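Local coordinates for Rho guanine nucleotide exchange factor 3 (Mus musculus, PDB 2Z0Q), which acts as a guanine nucleotide exchange factor for the small GTPases RhoA and RhoB, and is seen here as its DH-PH fragment, at residues E206-K211 / S229-H235; Y210-L214 / V248-Q252; L225-S229 / F251-V256. All coordinates share one frame; numbering follows the deposited sequence.

Interaction 1 of 3, residues E206-K211 / S229-H235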
loop_
_atom_site.group_PDB
_atom_site.type_symbol
_atom_site.label_atom_id
_atom_site.label_comp_id
_atom_site.label_asym_id
_atom_site.label_seq_id
_atom_site.Cartn_x
_atom_site.Cartn_y
_atom_site.Cartn_z
ATOM N N GLU A 206 -7.928 -0.177 7.371
ATOM C CA GLU A 206 -7.924 1.015 6.530
ATOM C C GLU A 206 -9.273 1.726 6.540
ATOM O O GLU A 206 -9.342 2.956 6.733
ATOM C CB GLU A 206 -7.538 0.659 5.097
ATOM C CG GLU A 206 -7.300 1.890 4.263
ATOM C CD GLU A 206 -6.802 1.585 2.852
ATOM O OE1 GLU A 206 -7.452 0.756 2.174
ATOM O OE2 GLU A 206 -5.779 2.198 2.428
ATOM N N CYS A 207 -10.343 0.962 6.339
ATOM C CA CYS A 207 -11.703 1.484 6.333
ATOM C C CYS A 207 -12.048 2.139 7.691
ATOM O O CYS A 207 -12.608 3.228 7.741
ATOM C CB CYS A 207 -12.681 0.339 6.019
ATOM S SG CYS A 207 -14.389 0.792 5.926
ATOM N N ARG A 208 -11.702 1.478 8.789
ATOM C CA ARG A 208 -11.982 2.009 10.116
ATOM C C ARG A 208 -11.178 3.300 10.390
ATOM O O ARG A 208 -11.711 4.288 10.937
ATOM C CB ARG A 208 -11.642 0.921 11.149
ATOM C CG ARG A 208 -12.094 1.222 12.572
ATOM C CD ARG A 208 -11.775 0.025 13.525
ATOM N NE ARG A 208 -10.337 -0.267 13.596
ATOM C CZ ARG A 208 -9.745 -1.355 13.096
ATOM N NH1 ARG A 208 -10.453 -2.301 12.469
ATOM N NH2 ARG A 208 -8.426 -1.495 13.207
ATOM N N TYR A 209 -9.903 3.281 10.032
ATOM C CA TYR A 209 -9.006 4.419 10.233
ATOM C C TYR A 209 -9.556 5.683 9.566
ATOM O O TYR A 209 -9.620 6.758 10.185
ATOM C CB TYR A 209 -7.623 4.137 9.629
ATOM C CG TYR A 209 -6.661 5.309 9.757
ATOM C CD1 TYR A 209 -5.927 5.493 10.925
ATOM C CD2 TYR A 209 -6.528 6.257 8.738
ATOM C CE1 TYR A 209 -5.090 6.587 11.095
ATOM C CE2 TYR A 209 -5.682 7.369 8.890
ATOM C CZ TYR A 209 -4.972 7.525 10.088
ATOM O OH TYR A 209 -4.210 8.636 10.301
ATOM N N TYR A 210 -9.935 5.575 8.289
ATOM C CA TYR A 210 -10.431 6.792 7.633
ATOM C C TYR A 210 -11.820 7.193 8.105
ATOM O O TYR A 210 -12.085 8.388 8.246
ATOM C CB TYR A 210 -10.343 6.654 6.106
ATOM C CG TYR A 210 -8.913 6.737 5.646
ATOM C CD1 TYR A 210 -8.199 7.933 5.739
ATOM C CD2 TYR A 210 -8.254 5.609 5.113
ATOM C CE1 TYR A 210 -6.891 8.030 5.318
ATOM C CE2 TYR A 210 -6.936 5.699 4.690
ATOM C CZ TYR A 210 -6.257 6.918 4.790
ATOM O OH TYR A 210 -4.955 7.024 4.381
ATOM N N LYS A 211 -12.699 6.235 8.409
ATOM C CA LYS A 211 -14.021 6.610 8.912
ATOM C C LYS A 211 -13.903 7.399 10.225
ATOM O O LYS A 211 -14.666 8.338 10.469
ATOM C CB LYS A 211 -14.893 5.371 9.164
ATOM C CG LYS A 211 -15.608 4.862 7.930
ATOM C CD LYS A 211 -16.142 3.433 8.077
ATOM C CE LYS A 211 -17.198 3.324 9.153
ATOM N NZ LYS A 211 -17.777 1.933 9.083
ATOM N N SER A 229 -20.250 1.105 6.147
ATOM C CA SER A 229 -19.213 0.615 5.253
ATOM C C SER A 229 -18.174 -0.220 5.977
ATOM O O SER A 229 -17.733 0.114 7.085
ATOM C CB SER A 229 -18.505 1.769 4.524
ATOM O OG SER A 229 -19.420 2.540 3.760
ATOM N N ARG A 230 -17.792 -1.317 5.336
ATOM C CA ARG A 230 -16.787 -2.203 5.883
ATOM C C ARG A 230 -15.696 -2.343 4.854
ATOM O O ARG A 230 -14.650 -2.909 5.125
ATOM C CB ARG A 230 -17.398 -3.561 6.249
ATOM C CG ARG A 230 -18.244 -3.516 7.540
ATOM C CD ARG A 230 -17.422 -2.975 8.725
ATOM N NE ARG A 230 -18.206 -2.798 9.947
ATOM C CZ ARG A 230 -19.082 -1.813 10.146
ATOM N NH1 ARG A 230 -19.296 -0.900 9.205
ATOM N NH2 ARG A 230 -19.746 -1.737 11.291
ATOM N N VAL A 231 -15.919 -1.780 3.667
ATOM C CA VAL A 231 -14.898 -1.860 2.625
ATOM C C VAL A 231 -14.559 -0.515 1.986
ATOM O O VAL A 231 -15.456 0.207 1.572
ATOM C CB VAL A 231 -15.332 -2.848 1.493
ATOM C CG1 VAL A 231 -16.681 -2.450 0.942
ATOM C CG2 VAL A 231 -14.303 -2.890 0.386
ATOM N N LEU A 232 -13.279 -0.171 1.947
ATOM C CA LEU A 232 -12.867 1.046 1.251
ATOM C C LEU A 232 -12.302 0.508 -0.074
ATOM O O LEU A 232 -11.193 -0.029 -0.112
ATOM C CB LEU A 232 -11.793 1.805 2.047
ATOM C CG LEU A 232 -11.362 3.199 1.626
ATOM C CD1 LEU A 232 -12.634 4.097 1.376
ATOM C CD2 LEU A 232 -10.471 3.828 2.720
ATOM N N CYS A 233 -13.084 0.642 -1.144
ATOM C CA CYS A 233 -12.686 0.180 -2.474
ATOM C C CYS A 233 -11.394 0.836 -2.922
ATOM O O CYS A 233 -10.475 0.168 -3.411
ATOM C CB CYS A 233 -13.804 0.438 -3.482
ATOM S SG CYS A 233 -15.432 -0.212 -3.045
ATOM N N CYS A 234 -11.307 2.159 -2.791
ATOM C CA CYS A 234 -10.086 2.869 -3.123
ATOM C C CYS A 234 -10.203 4.290 -2.572
ATOM O O CYS A 234 -11.303 4.719 -2.196
ATOM C CB CYS A 234 -9.841 2.924 -4.641
ATOM S SG CYS A 234 -10.995 4.004 -5.525
ATOM N N HIS A 235 -9.071 4.988 -2.488
ATOM C CA HIS A 235 -9.078 6.372 -2.009
ATOM C C HIS A 235 -7.801 7.051 -2.491
ATOM O O HIS A 235 -6.811 6.385 -2.865
ATOM C CB HIS A 235 -9.206 6.413 -0.448
ATOM C CG HIS A 235 -7.958 6.001 0.279
ATOM N ND1 HIS A 235 -6.975 6.895 0.641
ATOM C CD2 HIS A 235 -7.493 4.770 0.617
ATOM C CE1 HIS A 235 -5.952 6.236 1.163
ATOM N NE2 HIS A 235 -6.241 4.943 1.156
HETATM O O HOH W 1 -8.152 1.385 -0.394
#

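Interaction 2 of 3, residues Y210-L214 / V248-Q252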
loop_
_atom_site.group_PDB
_atom_site.type_symbol
_atom_site.label_atom_id
_atom_site.label_comp_id
_atom_site.label_asym_id
_atom_site.label_seq_id
_atom_site.Cartn_x
_atom_site.Cartn_y
_atom_site.Cartn_z
ATOM N N TYR A 210 -9.935 5.575 8.289
ATOM C CA TYR A 210 -10.431 6.792 7.633
ATOM C C TYR A 210 -11.820 7.193 8.105
ATOM O O TYR A 210 -12.085 8.388 8.246
ATOM C CB TYR A 210 -10.343 6.654 6.106
ATOM C CG TYR A 210 -8.913 6.737 5.646
ATOM C CD1 TYR A 210 -8.199 7.933 5.739
ATOM C CD2 TYR A 210 -8.254 5.609 5.113
ATOM C CE1 TYR A 210 -6.891 8.030 5.318
ATOM C CE2 TYR A 210 -6.936 5.699 4.690
ATOM C CZ TYR A 210 -6.257 6.918 4.790
ATOM O OH TYR A 210 -4.955 7.024 4.381
ATOM N N LYS A 211 -12.699 6.235 8.409
ATOM C CA LYS A 211 -14.021 6.610 8.912
ATOM C C LYS A 211 -13.903 7.399 10.225
ATOM O O LYS A 211 -14.666 8.338 10.469
ATOM C CB LYS A 211 -14.893 5.371 9.164
ATOM C CG LYS A 211 -15.608 4.862 7.930
ATOM C CD LYS A 211 -16.142 3.433 8.077
ATOM C CE LYS A 211 -17.198 3.324 9.153
ATOM N NZ LYS A 211 -17.777 1.933 9.083
ATOM N N GLU A 212 -12.950 7.023 11.070
ATOM C CA GLU A 212 -12.804 7.712 12.360
ATOM C C GLU A 212 -12.191 9.093 12.202
ATOM O O GLU A 212 -12.278 9.926 13.109
ATOM C CB GLU A 212 -11.952 6.858 13.321
ATOM C CG GLU A 212 -12.478 5.432 13.418
ATOM C CD GLU A 212 -11.817 4.597 14.504
ATOM O OE1 GLU A 212 -10.581 4.717 14.711
ATOM O OE2 GLU A 212 -12.549 3.808 15.135
ATOM N N ARG A 213 -11.592 9.344 11.040
ATOM C CA ARG A 213 -10.961 10.621 10.779
ATOM C C ARG A 213 -11.816 11.585 9.927
ATOM O O ARG A 213 -11.379 12.712 9.651
ATOM C CB ARG A 213 -9.605 10.413 10.120
ATOM C CG ARG A 213 -8.570 9.598 10.929
ATOM C CD ARG A 213 -8.057 10.333 12.125
ATOM N NE ARG A 213 -6.950 9.613 12.782
ATOM C CZ ARG A 213 -5.752 10.152 13.021
ATOM N NH1 ARG A 213 -5.491 11.410 12.642
ATOM N NH2 ARG A 213 -4.819 9.457 13.685
ATOM N N LEU A 214 -13.012 11.158 9.534
ATOM C CA LEU A 214 -13.903 12.058 8.762
ATOM C C LEU A 214 -14.424 13.134 9.707
ATOM O O LEU A 214 -14.746 12.862 10.872
ATOM C CB LEU A 214 -15.085 11.293 8.162
ATOM C CG LEU A 214 -14.683 10.248 7.085
ATOM C CD1 LEU A 214 -15.937 9.524 6.586
ATOM C CD2 LEU A 214 -13.991 10.965 5.895
ATOM N N VAL A 248 -10.365 11.839 -1.794
ATOM C CA VAL A 248 -11.634 11.205 -2.057
ATOM C C VAL A 248 -11.633 9.740 -1.622
ATOM O O VAL A 248 -10.669 9.022 -1.839
ATOM C CB VAL A 248 -11.972 11.334 -3.556
ATOM C CG1 VAL A 248 -13.272 10.658 -3.864
ATOM C CG2 VAL A 248 -12.007 12.816 -3.934
ATOM N N PHE A 249 -12.745 9.326 -1.056
ATOM C CA PHE A 249 -12.916 7.972 -0.537
ATOM C C PHE A 249 -14.107 7.269 -1.181
ATOM O O PHE A 249 -15.257 7.720 -1.069
ATOM C CB PHE A 249 -13.187 8.030 0.980
ATOM C CG PHE A 249 -12.058 8.622 1.781
ATOM C CD1 PHE A 249 -10.976 7.839 2.185
ATOM C CD2 PHE A 249 -12.071 9.971 2.122
ATOM C CE1 PHE A 249 -9.924 8.392 2.916
ATOM C CE2 PHE A 249 -11.041 10.516 2.837
ATOM C CZ PHE A 249 -9.950 9.729 3.250
ATOM N N LEU A 250 -13.831 6.151 -1.841
ATOM C CA LEU A 250 -14.885 5.357 -2.408
ATOM C C LEU A 250 -15.138 4.149 -1.479
ATOM O O LEU A 250 -14.397 3.163 -1.508
ATOM C CB LEU A 250 -14.500 4.830 -3.804
ATOM C CG LEU A 250 -15.572 3.884 -4.392
ATOM C CD1 LEU A 250 -16.909 4.624 -4.625
ATOM C CD2 LEU A 250 -15.051 3.302 -5.685
ATOM N N PHE A 251 -16.158 4.252 -0.639
ATOM C CA PHE A 251 -16.539 3.121 0.209
ATOM C C PHE A 251 -17.442 2.287 -0.722
ATOM O O PHE A 251 -17.880 2.779 -1.756
ATOM C CB PHE A 251 -17.309 3.612 1.441
ATOM C CG PHE A 251 -16.439 4.340 2.440
ATOM C CD1 PHE A 251 -15.602 3.632 3.314
ATOM C CD2 PHE A 251 -16.459 5.727 2.502
ATOM C CE1 PHE A 251 -14.794 4.304 4.245
ATOM C CE2 PHE A 251 -15.664 6.414 3.416
ATOM C CZ PHE A 251 -14.822 5.697 4.300
ATOM N N GLN A 252 -17.742 1.033 -0.373
ATOM C CA GLN A 252 -18.532 0.220 -1.289
ATOM C C GLN A 252 -19.810 0.856 -1.806
ATOM O O GLN A 252 -20.124 0.765 -2.996
ATOM C CB GLN A 252 -18.891 -1.117 -0.642
ATOM C CG GLN A 252 -19.525 -2.118 -1.614
ATOM C CD GLN A 252 -18.534 -2.613 -2.643
ATOM O OE1 GLN A 252 -18.351 -1.995 -3.689
ATOM N NE2 GLN A 252 -17.864 -3.737 -2.337
#

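Interaction 3 of 3, residues L225-S229 / F251-V256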
loop_
_atom_site.group_PDB
_atom_site.type_symbol
_atom_site.label_atom_id
_atom_site.label_comp_id
_atom_site.label_asym_id
_atom_site.label_seq_id
_atom_site.Cartn_x
_atom_site.Cartn_y
_atom_site.Cartn_z
ATOM N N LEU A 225 -24.645 5.278 5.237
ATOM C CA LEU A 225 -23.929 4.415 4.324
ATOM C C LEU A 225 -22.452 4.446 4.668
ATOM O O LEU A 225 -21.749 3.466 4.463
ATOM C CB LEU A 225 -24.145 4.856 2.869
ATOM C CG LEU A 225 -25.509 4.531 2.260
ATOM C CD1 LEU A 225 -25.573 5.138 0.835
ATOM C CD2 LEU A 225 -25.703 3.006 2.210
ATOM N N ILE A 226 -21.958 5.581 5.161
ATOM C CA ILE A 226 -20.551 5.633 5.545
ATOM C C ILE A 226 -20.374 4.725 6.780
ATOM O O ILE A 226 -19.470 3.897 6.832
ATOM C CB ILE A 226 -20.100 7.064 5.931
ATOM C CG1 ILE A 226 -20.055 7.956 4.672
ATOM C CG2 ILE A 226 -18.713 7.024 6.555
ATOM C CD1 ILE A 226 -20.067 9.449 5.019
ATOM N N ASP A 227 -21.238 4.923 7.760
ATOM C CA ASP A 227 -21.201 4.154 9.020
ATOM C C ASP A 227 -21.231 2.640 8.792
ATOM O O ASP A 227 -20.496 1.885 9.433
ATOM C CB ASP A 227 -22.387 4.570 9.905
ATOM C CG ASP A 227 -22.411 6.073 10.190
ATOM O OD1 ASP A 227 -21.458 6.783 9.810
ATOM O OD2 ASP A 227 -23.381 6.561 10.799
ATOM N N SER A 228 -22.076 2.200 7.868
ATOM C CA SER A 228 -22.215 0.790 7.572
ATOM C C SER A 228 -21.131 0.244 6.661
ATOM O O SER A 228 -21.080 -0.952 6.428
ATOM C CB SER A 228 -23.591 0.526 6.955
ATOM O OG SER A 228 -23.715 1.113 5.662
ATOM N N SER A 229 -20.250 1.105 6.147
ATOM C CA SER A 229 -19.213 0.615 5.253
ATOM C C SER A 229 -18.174 -0.220 5.977
ATOM O O SER A 229 -17.733 0.114 7.085
ATOM C CB SER A 229 -18.505 1.769 4.524
ATOM O OG SER A 229 -19.420 2.540 3.760
ATOM N N PHE A 251 -16.158 4.252 -0.639
ATOM C CA PHE A 251 -16.539 3.121 0.209
ATOM C C PHE A 251 -17.442 2.287 -0.722
ATOM O O PHE A 251 -17.880 2.779 -1.756
ATOM C CB PHE A 251 -17.309 3.612 1.441
ATOM C CG PHE A 251 -16.439 4.340 2.440
ATOM C CD1 PHE A 251 -15.602 3.632 3.314
ATOM C CD2 PHE A 251 -16.459 5.727 2.502
ATOM C CE1 PHE A 251 -14.794 4.304 4.245
ATOM C CE2 PHE A 251 -15.664 6.414 3.416
ATOM C CZ PHE A 251 -14.822 5.697 4.300
ATOM N N GLN A 252 -17.742 1.033 -0.373
ATOM C CA GLN A 252 -18.532 0.220 -1.289
ATOM C C GLN A 252 -19.810 0.856 -1.806
ATOM O O GLN A 252 -20.124 0.765 -2.996
ATOM C CB GLN A 252 -18.891 -1.117 -0.642
ATOM C CG GLN A 252 -19.525 -2.118 -1.614
ATOM C CD GLN A 252 -18.534 -2.613 -2.643
ATOM O OE1 GLN A 252 -18.351 -1.995 -3.689
ATOM N NE2 GLN A 252 -17.864 -3.737 -2.337
ATOM N N GLU A 253 -20.541 1.525 -0.923
ATOM C CA GLU A 253 -21.809 2.101 -1.319
ATOM C C GLU A 253 -21.896 3.624 -1.320
ATOM O O GLU A 253 -22.950 4.170 -1.630
ATOM C CB GLU A 253 -22.914 1.535 -0.417
ATOM C CG GLU A 253 -23.034 -0.001 -0.511
ATOM C CD GLU A 253 -24.185 -0.523 0.324
ATOM O OE1 GLU A 253 -25.328 -0.103 0.063
ATOM O OE2 GLU A 253 -23.951 -1.330 1.249
ATOM N N VAL A 254 -20.794 4.287 -1.001
ATOM C CA VAL A 254 -20.825 5.752 -0.938
ATOM C C VAL A 254 -19.483 6.418 -1.215
ATOM O O VAL A 254 -18.427 5.957 -0.764
ATOM C CB VAL A 254 -21.407 6.223 0.450
ATOM C CG1 VAL A 254 -20.489 5.762 1.578
ATOM C CG2 VAL A 254 -21.581 7.794 0.493
ATOM N N LEU A 255 -19.531 7.518 -1.983
ATOM C CA LEU A 255 -18.330 8.287 -2.288
ATOM C C LEU A 255 -18.273 9.477 -1.317
ATOM O O LEU A 255 -19.269 10.169 -1.107
ATOM C CB LEU A 255 -18.379 8.795 -3.730
ATOM C CG LEU A 255 -17.121 9.543 -4.208
ATOM C CD1 LEU A 255 -16.067 8.529 -4.631
ATOM C CD2 LEU A 255 -17.441 10.451 -5.419
ATOM N N VAL A 256 -17.112 9.706 -0.709
ATOM C CA VAL A 256 -16.960 10.812 0.254
ATOM C C VAL A 256 -15.815 11.693 -0.244
ATOM O O VAL A 256 -14.702 11.221 -0.491
ATOM C CB VAL A 256 -16.668 10.275 1.684
ATOM C CG1 VAL A 256 -16.584 11.483 2.697
ATOM C CG2 VAL A 256 -17.780 9.346 2.097
HETATM O O HOH W 2 -22.800 0.921 3.267
HETATM O O HOH W 3 -20.462 1.092 1.866
#

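Interaction 1 of 3, residues E206-K211 / S229-H235
C207 and L232 lie where the helix 206-211 comes nearest to the incoming strand, their CA atoms 5.2 Å apart, and these two residues bury more surface here than any others. The thiol of C207, turned away from its own backbone N (chi1 -178°), rests on the main chain of 229-231, with SG 3.6 Å from the carbonyl carbon of R230, while its CB packs against CB of L232. L232 reaches toward the helix between two residues a turn apart: its CD2 methyl lies 3.7 Å from CD2 of Y210 and also touches CG of E206, both of those side chains crossing it at about a right angle.

H235, next in buried area, is held from two directions. Its NE2 donates to OE2 of E206 at 3.1 Å; the acceptor lies close to the imidazole plane, yet the N-H comes down on the carboxylate from above. CE2 of Y210 covers one face of the imidazole toward the rim. K211 NZ gives a 2.7 Å hydrogen bond to the carbonyl O of S229, which also accepts from NH1 of R230; both donors also reach O of D227, so NZ and NH1 are held near each other without bonding.

Residues 232-235 cross the helical segment 206-211 at 62°, joining strand 232-240 to helix 180-213; helix 107-125 packs on Y210, and H247 of strand 245-251 bonds to ND1 of H235.

Interaction 2 of 3, residues Y210-L214 / V248-Q252
Y210 and F249 both swing CG to the side of the backbone N, opposite the carbonyl carbon (chi1 -73° and -62°), and this sends the two rings toward each other between helix and strand. CE1 of F249 comes down over one face of the tyrosine, toward the rim, and lies 3.3 Å from CD1 of Y210. The rings meet obliquely, their planes inclined at 47° with centroids 5.0 Å apart. CZ of F249 follows CE1 onto the same ring, 3.5 Å from CD1 of Y210, and the CB of the tyrosine adds a further touch.

F251, two residues along the strand, sends its ring to the same side. It meets the aliphatic part of K211: CG of the lysine sits 3.8 Å from CZ of F251, before the bend at chi3 turns the amine away from the ring toward the 227-229 carbonyls. L214 reaches both phenylalanines with its two methyls, CD2 lying 4.3 Å from CE2 of F249 and CD1 4.4 Å from CE2 of F251.

No hydrogen bond crosses this buried, apolar contact. Y269 of strand 266-271 joins the cluster, its ring edge-to-face with F249. The arrangement belongs to the DH-PH junction, where the last DH helix runs straight into the PH domain and packs its end on the PH sheet.

Interaction 3 of 3, residues L225-S229 / F251-V256
I226 and V254 begin the close-packed half of this contact. CG1 of I226 lies 3.8 Å from CG1 of V254 and 3.7 Å from CG2 of V256, so one branch of the isoleucine serves two valines on the same side of the strand. V254 places its CG1 between backbone N and carbonyl carbon (chi1 63°), which turns that methyl to the helix. Beside it, CB of L225 meets CB of V254 at 3.9 Å. S229 packs on the stem of F251, with OG 3.3 Å from CB of the phenylalanine and the serine CB against CD1 of its ring.

That hydroxyl also turns back on the preceding turn: OG donates to the carbonyl O of L225 at 2.6 Å, and water 3 donates to OG while accepting from the backbone N of E253. With an alanine in place of S229, the L225 carbonyl would probably lose this donor, water 3 one of its two partners, and CB of F251 its nearest neighbour here.

The E253 side is looser. CD1 of L225 lies against the carbonyl O of E253, so the leucine spans both halves. The extended, exposed E253 chain runs past it, OE1 of E253 3.8 Å from CD2 of L225, linked to the helix through water 2, which donates to the carbonyl O of L225, meets OG of S228, and makes a weak 3.2 Å bond to OE2 of E253.

Residues 252-253 form the tight turn of a beta hairpin, with F251 N bonded to V254 O. The contact sets the short helix 224-227 against this hairpin of the antiparallel PH-domain sheet.

Coming from the N terminus, the last turns of helix 180-213, together with L214, serve both interaction 1 and interaction 2. The chain then turns through helix 224-227 and comes back at 229-235, where interaction 1 closes a short loop of 17 residues. Strand 232-240 pairs with 245-251, and interaction 2 closes the longer loop from the same helix end. Interaction 3 crosses interaction 1: its first segment begins inside that loop and shares S229 with its far end, while 251-256 lies beyond it. F251 is common to 2 and 3. Together they tie the end of the last DH helix, the short helix and three successive PH strands into one continuous interface.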